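Cytochrome c (Rhodothermus marinus, PDB 3CP5) probably carries electrons between redox partners, using a single covalently bound heme c whose iron changes oxidation state. Local coordinates at residues E11-Q22 against G68-N78. Residues are numbered along the deposited sequence; the frame is centred on the assembly and turned at random. Where two conformers were deposited one is given.
Sequences EALAAEIGPVKQ and GPVYIMNVMLN. With HEC (heme c), chain C.
Glu11 grips the first turn of helix 69-77 with both carboxylate oxygens, its chain carried there by a CG anti to the backbone N (chi1 -176°) and a bend at chi2. Val70 N donates to Glu11 OE1 at 2.9 Å, on the syn side and 23° out of the carboxylate plane; Tyr71 N reaches OE2 from above that plane, at 3.0 Å. A carboxylate suits these N-H groups, which have no helical carbonyl before them, and its charge is probably favoured by the helix dipole.

Asn74 binds the turn after helix 11-17 through both ends of its amide. OD1 accepts Val20 N at 2.8 Å in the carbonyl plane, while ND2 gives one hydrogen to Val20 O (3.0 Å, 166°) and another to Ala14 O, which Gly18 N meets from the opposite face. A leucine here would probably leave Val20 N and O without these mates and the turn freer to shift. Asn78 ND2 adds a nearly straight bond to Gly18 O.

Apolar packing adds to this: small Ala14 lets its CB come within 3.6 Å of Tyr71 CA, Val70 CG1 lies 4.0 Å from Ala15 CB, and Val20 CG2 meets Leu77 CD1.

Thus the N-terminal helix backs helix 69-77, a heme-pocket helix of the cytochrome c fold; its Tyr71 OH donates to a heme propionate.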
ATOM      1  N   GLU A  11       8.788   6.837  -7.273  1.00 10.91           N
ATOM      2  CA  GLU A  11       7.592   7.542  -6.836  1.00 11.20           C
ATOM      3  C   GLU A  11       7.008   8.442  -7.917  1.00 12.33           C
ATOM      4  O   GLU A  11       5.793   8.558  -8.058  1.00 12.44           O
ATOM      5  CB  GLU A  11       7.914   8.339  -5.583  1.00 13.40           C
ATOM      6  CG  GLU A  11       6.779   9.078  -4.924  1.00 12.95           C
ATOM      7  CD  GLU A  11       5.794   8.247  -4.134  1.00 12.64           C
ATOM      8  OE1 GLU A  11       5.080   8.877  -3.310  1.00 12.62           O
ATOM      9  OE2 GLU A  11       5.693   7.012  -4.268  1.00 12.29           O
ATOM     10  N   ALA A  12       7.855   9.081  -8.686  1.00 12.97           N
ATOM     11  CA  ALA A  12       7.441   9.825  -9.864  1.00 12.89           C
ATOM     12  C   ALA A  12       6.699   8.930 -10.849  1.00 12.01           C
ATOM     13  O   ALA A  12       5.627   9.305 -11.332  1.00 14.32           O
ATOM     14  CB  ALA A  12       8.591  10.516 -10.543  1.00 17.49           C
ATOM     15  N   LEU A  13       7.185   7.738 -11.103  1.00 13.13           N
ATOM     16  CA  LEU A  13       6.496   6.795 -11.995  1.00 12.74           C
ATOM     17  C   LEU A  13       5.122   6.403 -11.474  1.00 11.85           C
ATOM     18  O   LEU A  13       4.128   6.346 -12.167  1.00 13.91           O
ATOM     19  CB  LEU A  13       7.295   5.530 -12.232  1.00 13.45           C
ATOM     20  CG  LEU A  13       6.641   4.513 -13.163  0.79 15.19           C
ATOM     21  CD1 LEU A  13       6.253   5.176 -14.500  0.79 18.23           C
ATOM     22  CD2 LEU A  13       7.712   3.466 -13.443  0.79 26.92           C
ATOM     23  N   ALA A  14       5.065   6.124 -10.153  1.00 10.37           N
ATOM     24  CA  ALA A  14       3.759   5.813  -9.562  1.00 10.11           C
ATOM     25  C   ALA A  14       2.772   6.954  -9.728  1.00 10.41           C
ATOM     26  O   ALA A  14       1.591   6.706  -9.989  1.00 11.46           O
ATOM     27  CB  ALA A  14       3.866   5.502  -8.095  1.00 10.20           C
ATOM     28  N   ALA A  15       3.234   8.179  -9.573  1.00 11.90           N
ATOM     29  CA  ALA A  15       2.331   9.351  -9.711  1.00 12.44           C
ATOM     30  C   ALA A  15       1.866   9.446 -11.156  1.00 15.57           C
ATOM     31  O   ALA A  15       0.712   9.770 -11.416  1.00 25.39           O
ATOM     32  CB  ALA A  15       3.018  10.595  -9.206  1.00 15.49           C
ATOM     33  N   GLU A  16       2.707   9.127 -12.128  1.00 13.31           N
ATOM     34  CA  GLU A  16       2.316   9.161 -13.521  1.00 14.32           C
ATOM     35  C   GLU A  16       1.336   8.031 -13.840  1.00 13.95           C
ATOM     36  O   GLU A  16       0.403   8.288 -14.610  1.00 18.62           O
ATOM     37  CB  GLU A  16       3.563   9.014 -14.393  1.00 13.31           C
ATOM     38  CG  GLU A  16       4.401  10.265 -14.335  1.00 16.25           C
ATOM     39  CD  GLU A  16       5.688  10.170 -15.134  1.00 24.77           C
ATOM     40  OE1 GLU A  16       6.033   9.052 -15.553  1.00 44.04           O
ATOM     41  OE2 GLU A  16       6.326  11.213 -15.299  1.00 34.91           O
ATOM     42  N   ILE A  17       1.446   6.854 -13.255  1.00 13.02           N
ATOM     43  CA  ILE A  17       0.473   5.792 -13.514  1.00 12.06           C
ATOM     44  C   ILE A  17      -0.877   6.101 -12.914  1.00 11.37           C
ATOM     45  O   ILE A  17      -1.915   5.891 -13.553  1.00 13.21           O
ATOM     46  CB  ILE A  17       1.043   4.484 -12.989  1.00 10.65           C
ATOM     47  CG1 ILE A  17       2.298   4.038 -13.746  1.00 11.39           C
ATOM     48  CG2 ILE A  17       0.035   3.351 -12.943  1.00 12.57           C
ATOM     49  CD1 ILE A  17       3.115   3.040 -12.975  1.00 12.33           C
ATOM     50  N   GLY A  18      -0.945   6.648 -11.699  1.00 10.17           N
ATOM     51  CA  GLY A  18      -2.199   7.007 -11.081  1.00 10.96           C
ATOM     52  C   GLY A  18      -2.951   5.839 -10.505  1.00  9.62           C
ATOM     53  O   GLY A  18      -2.459   4.691 -10.568  1.00 10.39           O
ATOM     54  N   PRO A  19      -4.152   6.077  -9.955  1.00  8.67           N
ATOM     55  CA  PRO A  19      -4.888   7.318 -10.034  1.00  9.67           C
ATOM     56  C   PRO A  19      -4.444   8.454  -9.133  1.00  9.93           C
ATOM     57  O   PRO A  19      -4.691   9.608  -9.482  1.00 10.23           O
ATOM     58  CB  PRO A  19      -6.295   6.908  -9.593  1.00 12.07           C
ATOM     59  CG  PRO A  19      -6.133   5.702  -8.729  1.00 10.34           C
ATOM     60  CD  PRO A  19      -4.934   4.987  -9.339  1.00 11.13           C
ATOM     61  N   VAL A  20      -3.807   8.170  -8.018  1.00  8.79           N
ATOM     62  CA  VAL A  20      -3.381   9.205  -7.082  1.00  8.06           C
ATOM     63  C   VAL A  20      -2.125   9.890  -7.611  1.00  8.42           C
ATOM     64  O   VAL A  20      -1.253   9.200  -8.170  1.00  9.16           O
ATOM     65  CB  VAL A  20      -3.173   8.581  -5.680  1.00  7.76           C
ATOM     66  CG1 VAL A  20      -2.562   9.597  -4.718  1.00  9.09           C
ATOM     67  CG2 VAL A  20      -4.470   8.021  -5.141  1.00 10.20           C
ATOM     68  N   LYS A  21      -2.068  11.209  -7.441  1.00  9.59           N
ATOM     69  CA  LYS A  21      -0.902  11.993  -7.824  1.00 10.73           C
ATOM     70  C   LYS A  21      -0.171  12.533  -6.605  1.00 10.44           C
ATOM     71  O   LYS A  21       1.060  12.732  -6.657  1.00 11.37           O
ATOM     72  CB  LYS A  21      -1.329  13.172  -8.725  1.00 12.59           C
ATOM     73  CG  LYS A  21      -1.888  12.761 -10.079  1.00 14.52           C
ATOM     74  CD  LYS A  21      -2.193  13.876 -11.052  1.00 22.07           C
ATOM     75  CE  LYS A  21      -2.729  13.382 -12.388  1.00 28.11           C
ATOM     76  NZ  LYS A  21      -1.628  12.952 -13.311  1.00 31.96           N
ATOM     77  N   GLN A  22      -0.885  12.801  -5.550  1.00  9.58           N
ATOM     78  CA  GLN A  22      -0.330  13.446  -4.354  1.00 10.17           C
ATOM     79  C   GLN A  22      -1.154  13.019  -3.153  1.00 10.03           C
ATOM     80  O   GLN A  22      -2.323  12.648  -3.268  1.00  9.08           O
ATOM     81  CB  GLN A  22      -0.233  14.982  -4.525  1.00  9.81           C
ATOM     82  CG  GLN A  22      -1.613  15.626  -4.554  1.00 12.97           C
ATOM     83  CD  GLN A  22      -1.555  17.056  -5.037  1.00 13.14           C
ATOM     84  OE1 GLN A  22      -0.976  17.341  -6.064  1.00 24.50           O
ATOM     85  NE2 GLN A  22      -2.114  17.972  -4.345  1.00 18.45           N
ATOM     86  N   GLY A  68       7.365   5.220  -1.381  1.00  9.48           N
ATOM     87  CA  GLY A  68       6.620   6.430  -1.173  1.00  9.96           C
ATOM     88  C   GLY A  68       5.127   6.202  -1.075  1.00 10.20           C
ATOM     89  O   GLY A  68       4.578   5.159  -1.453  1.00  8.97           O
ATOM     90  N   PRO A  69       4.437   7.194  -0.519  1.00  9.38           N
ATOM     91  CA  PRO A  69       2.987   7.047  -0.297  1.00  9.31           C
ATOM     92  C   PRO A  69       2.157   6.969  -1.549  1.00  8.61           C
ATOM     93  O   PRO A  69       1.111   6.297  -1.549  1.00  8.92           O
ATOM     94  CB  PRO A  69       2.690   8.265   0.582  1.00  9.63           C
ATOM     95  CG  PRO A  69       3.681   9.297   0.182  1.00 10.83           C
ATOM     96  CD  PRO A  69       4.951   8.468   0.067  1.00 10.10           C
ATOM     97  N   VAL A  70       2.549   7.625  -2.628  1.00  8.56           N
ATOM     98  CA  VAL A  70       1.776   7.581  -3.859  1.00  9.28           C
ATOM     99  C   VAL A  70       1.901   6.192  -4.441  1.00  8.23           C
ATOM    100  O   VAL A  70       0.874   5.623  -4.900  1.00  8.98           O
ATOM    101  CB  VAL A  70       2.211   8.691  -4.812  1.00 10.14           C
ATOM    102  CG1 VAL A  70       1.477   8.551  -6.123  1.00 10.56           C
ATOM    103  CG2 VAL A  70       1.966  10.053  -4.166  1.00 11.72           C
ATOM    104  N   TYR A  71       3.069   5.582  -4.465  1.00  8.30           N
ATOM    105  CA  TYR A  71       3.176   4.177  -4.844  1.00  8.13           C
ATOM    106  C   TYR A  71       2.258   3.296  -4.038  1.00  8.86           C
ATOM    107  O   TYR A  71       1.568   2.461  -4.589  1.00  7.77           O
ATOM    108  CB  TYR A  71       4.633   3.721  -4.723  1.00  9.13           C
ATOM    109  CG  TYR A  71       4.903   2.245  -4.945  1.00  8.38           C
ATOM    110  CD1 TYR A  71       5.218   1.746  -6.201  1.00  9.67           C
ATOM    111  CD2 TYR A  71       4.843   1.335  -3.909  1.00  8.12           C
ATOM    112  CE1 TYR A  71       5.452   0.391  -6.369  1.00  9.44           C
ATOM    113  CE2 TYR A  71       5.083  -0.010  -4.035  1.00  8.98           C
ATOM    114  CZ  TYR A  71       5.400  -0.478  -5.286  1.00  8.90           C
ATOM    115  OH  TYR A  71       5.642  -1.826  -5.450  1.00  9.94           O
ATOM    116  N   ILE A  72       2.288   3.416  -2.715  1.00  7.71           N
ATOM    117  CA  ILE A  72       1.493   2.509  -1.912  1.00  7.75           C
ATOM    118  C   ILE A  72       0.003   2.699  -2.173  1.00  8.08           C
ATOM    119  O   ILE A  72      -0.725   1.719  -2.285  1.00  7.82           O
ATOM    120  CB  ILE A  72       1.832   2.724  -0.434  1.00  8.55           C
ATOM    121  CG1 ILE A  72       3.290   2.331  -0.126  1.00  8.24           C
ATOM    122  CG2 ILE A  72       0.888   1.962   0.494  1.00  8.83           C
ATOM    123  CD1 ILE A  72       3.798   2.864   1.210  1.00  8.20           C
ATOM    124  N   MET A  73      -0.487   3.941  -2.290  1.00  7.91           N
ATOM    125  CA  MET A  73      -1.892   4.205  -2.612  1.00  7.99           C
ATOM    126  C   MET A  73      -2.281   3.603  -3.945  1.00  7.11           C
ATOM    127  O   MET A  73      -3.349   2.989  -4.073  1.00  8.20           O
ATOM    128  CB  MET A  73      -2.158   5.727  -2.653  1.00  8.82           C
ATOM    129  CG  MET A  73      -1.977   6.409  -1.310  1.00 10.71           C
ATOM    130  SD  MET A  73      -3.426   6.123  -0.274  0.86  8.56           S
ATOM    131  CE  MET A  73      -4.618   7.178  -1.078  0.86  9.99           C
ATOM    132  N   ASN A  74      -1.427   3.737  -4.968  1.00  7.88           N
ATOM    133  CA  ASN A  74      -1.824   3.241  -6.300  1.00  8.04           C
ATOM    134  C   ASN A  74      -1.729   1.731  -6.447  1.00  7.08           C
ATOM    135  O   ASN A  74      -2.440   1.140  -7.249  1.00  8.05           O
ATOM    136  CB  ASN A  74      -1.005   3.995  -7.355  1.00  8.02           C
ATOM    137  CG  ASN A  74      -1.509   5.408  -7.528  1.00  6.99           C
ATOM    138  OD1 ASN A  74      -2.627   5.759  -7.147  1.00  9.37           O
ATOM    139  ND2 ASN A  74      -0.728   6.288  -8.088  1.00  9.10           N
ATOM    140  N   VAL A  75      -0.863   1.064  -5.679  1.00  7.64           N
ATOM    141  CA  VAL A  75      -0.888  -0.407  -5.609  1.00  8.33           C
ATOM    142  C   VAL A  75      -2.238  -0.860  -5.060  1.00  8.51           C
ATOM    143  O   VAL A  75      -2.852  -1.789  -5.591  1.00  8.52           O
ATOM    144  CB  VAL A  75       0.283  -0.955  -4.765  1.00  8.48           C
ATOM    145  CG1 VAL A  75       0.057  -2.425  -4.469  1.00  9.34           C
ATOM    146  CG2 VAL A  75       1.627  -0.777  -5.472  1.00  8.37           C
ATOM    147  N   MET A  76      -2.753  -0.209  -3.992  1.00  8.67           N
ATOM    148  CA  MET A  76      -4.060  -0.544  -3.450  1.00  8.81           C
ATOM    149  C   MET A  76      -5.227  -0.268  -4.390  1.00  8.84           C
ATOM    150  O   MET A  76      -6.163  -1.093  -4.512  1.00  9.82           O
ATOM    151  CB  MET A  76      -4.307   0.222  -2.113  1.00  8.63           C
ATOM    152  CG  MET A  76      -3.509  -0.288  -0.930  1.00  9.66           C
ATOM    153  SD  MET A  76      -4.148   0.553   0.562  1.00 10.29           S
ATOM    154  CE  MET A  76      -2.917   1.816   0.841  1.00 11.93           C
ATOM    155  N   LEU A  77      -5.203   0.896  -5.039  1.00  9.02           N
ATOM    156  CA  LEU A  77      -6.310   1.372  -5.834  1.00  9.23           C
ATOM    157  C   LEU A  77      -6.318   0.872  -7.283  1.00 10.71           C
ATOM    158  O   LEU A  77      -7.414   0.804  -7.868  1.00 17.91           O
ATOM    159  CB  LEU A  77      -6.356   2.891  -5.818  1.00  8.78           C
ATOM    160  CG  LEU A  77      -6.650   3.459  -4.440  1.00  8.20           C
ATOM    161  CD1 LEU A  77      -6.322   4.964  -4.397  1.00 12.90           C
ATOM    162  CD2 LEU A  77      -8.099   3.274  -4.073  1.00  9.53           C
ATOM    163  N   ASN A  78      -5.124   0.564  -7.794  1.00  9.36           N
ATOM    164  CA  ASN A  78      -4.871   0.224  -9.200  1.00 11.02           C
ATOM    165  C   ASN A  78      -3.800  -0.826  -9.327  1.00 10.05           C
ATOM    166  O   ASN A  78      -2.790  -0.626 -10.005  1.00 10.07           O
ATOM    167  CB  ASN A  78      -4.501   1.523  -9.959  1.00 11.83           C
ATOM    168  CG  ASN A  78      -4.386   1.345 -11.434  1.00 13.76           C
ATOM    169  OD1 ASN A  78      -4.914   0.412 -12.039  1.00 14.04           O
ATOM    170  ND2 ASN A  78      -3.708   2.325 -12.012  1.00 12.58           N
TER
HETATM  171 FE   HEC C 202      -0.844  -6.657  -1.723  1.00  7.67          FE
HETATM  172  CHA HEC C 202       2.231  -6.432  -3.200  1.00  7.63           C
HETATM  173  CHB HEC C 202      -0.373  -3.635  -0.220  1.00  6.66           C
HETATM  174  CHC HEC C 202      -4.066  -6.774  -0.550  1.00  7.17           C
HETATM  175  CHD HEC C 202      -1.090  -9.884  -2.721  1.00  8.14           C
HETATM  176  NA  HEC C 202       0.636  -5.333  -1.700  1.00  8.23           N
HETATM  177  C1A HEC C 202       1.835  -5.358  -2.417  1.00  7.66           C
HETATM  178  C2A HEC C 202       2.530  -4.108  -2.228  1.00  7.06           C
HETATM  179  C3A HEC C 202       1.826  -3.346  -1.379  1.00  6.76           C
HETATM  180  C4A HEC C 202       0.622  -4.107  -1.075  1.00  6.59           C
HETATM  181  CMA HEC C 202       2.168  -1.942  -0.833  1.00  8.64           C
HETATM  182  CAA HEC C 202       3.948  -3.763  -2.743  1.00  8.18           C
HETATM  183  CBA HEC C 202       5.054  -4.114  -1.746  1.00  7.98           C
HETATM  184  CGA HEC C 202       6.408  -3.573  -2.138  1.00  9.63           C
HETATM  185  O1A HEC C 202       7.420  -4.022  -1.507  1.00 10.99           O
HETATM  186  O2A HEC C 202       6.477  -2.673  -3.017  1.00  9.59           O
HETATM  187  NB  HEC C 202      -1.987  -5.494  -0.567  1.00  7.32           N
HETATM  188  C1B HEC C 202      -1.552  -4.342   0.059  1.00  7.10           C
HETATM  189  C2B HEC C 202      -2.626  -3.804   0.852  1.00  7.86           C
HETATM  190  C3B HEC C 202      -3.713  -4.618   0.719  1.00  6.72           C
HETATM  191  C4B HEC C 202      -3.298  -5.678  -0.178  1.00  6.32           C
HETATM  192  CMB HEC C 202      -2.469  -2.521   1.706  1.00  9.84           C
HETATM  193  CAB HEC C 202      -5.148  -4.383   1.232  1.00  7.94           C
HETATM  194  CBB HEC C 202      -5.731  -3.173   0.790  1.00  9.00           C
HETATM  195  NC  HEC C 202      -2.308  -8.017  -1.714  1.00  7.11           N
HETATM  196  C1C HEC C 202      -3.605  -7.894  -1.217  1.00  7.58           C
HETATM  197  C2C HEC C 202      -4.345  -9.126  -1.407  1.00  9.35           C
HETATM  198  C3C HEC C 202      -3.526 -10.004  -2.007  1.00  9.05           C
HETATM  199  C4C HEC C 202      -2.248  -9.345  -2.146  1.00  8.40           C
HETATM  200  CMC HEC C 202      -5.706  -9.367  -0.768  1.00  9.16           C
HETATM  201  CAC HEC C 202      -3.731 -11.534  -2.222  1.00  9.45           C
HETATM  202  CBC HEC C 202      -4.872 -11.842  -3.012  1.00 12.15           C
HETATM  203  ND  HEC C 202       0.341  -7.885  -2.765  1.00  8.27           N
HETATM  204  C1D HEC C 202       0.062  -9.214  -3.062  1.00  8.63           C
HETATM  205  C2D HEC C 202       1.190  -9.786  -3.800  1.00  7.92           C
HETATM  206  C3D HEC C 202       2.051  -8.785  -4.020  1.00  7.84           C
HETATM  207  C4D HEC C 202       1.554  -7.628  -3.302  1.00  8.59           C
HETATM  208  CMD HEC C 202       1.170 -11.262  -4.282  1.00  9.36           C
HETATM  209  CAD HEC C 202       3.343  -8.769  -4.857  1.00  9.08           C
HETATM  210  CBD HEC C 202       3.026  -8.280  -6.292  1.00  9.79           C
HETATM  211  CGD HEC C 202       2.073  -9.249  -6.954  1.00  9.60           C
HETATM  212  O1D HEC C 202       0.933  -8.840  -7.319  1.00 10.88           O
HETATM  213  O2D HEC C 202       2.513 -10.454  -7.073  1.00 11.49           O
HETATM  214  O   HOH W   1       7.874   4.958  -4.237  1.00 13.37           O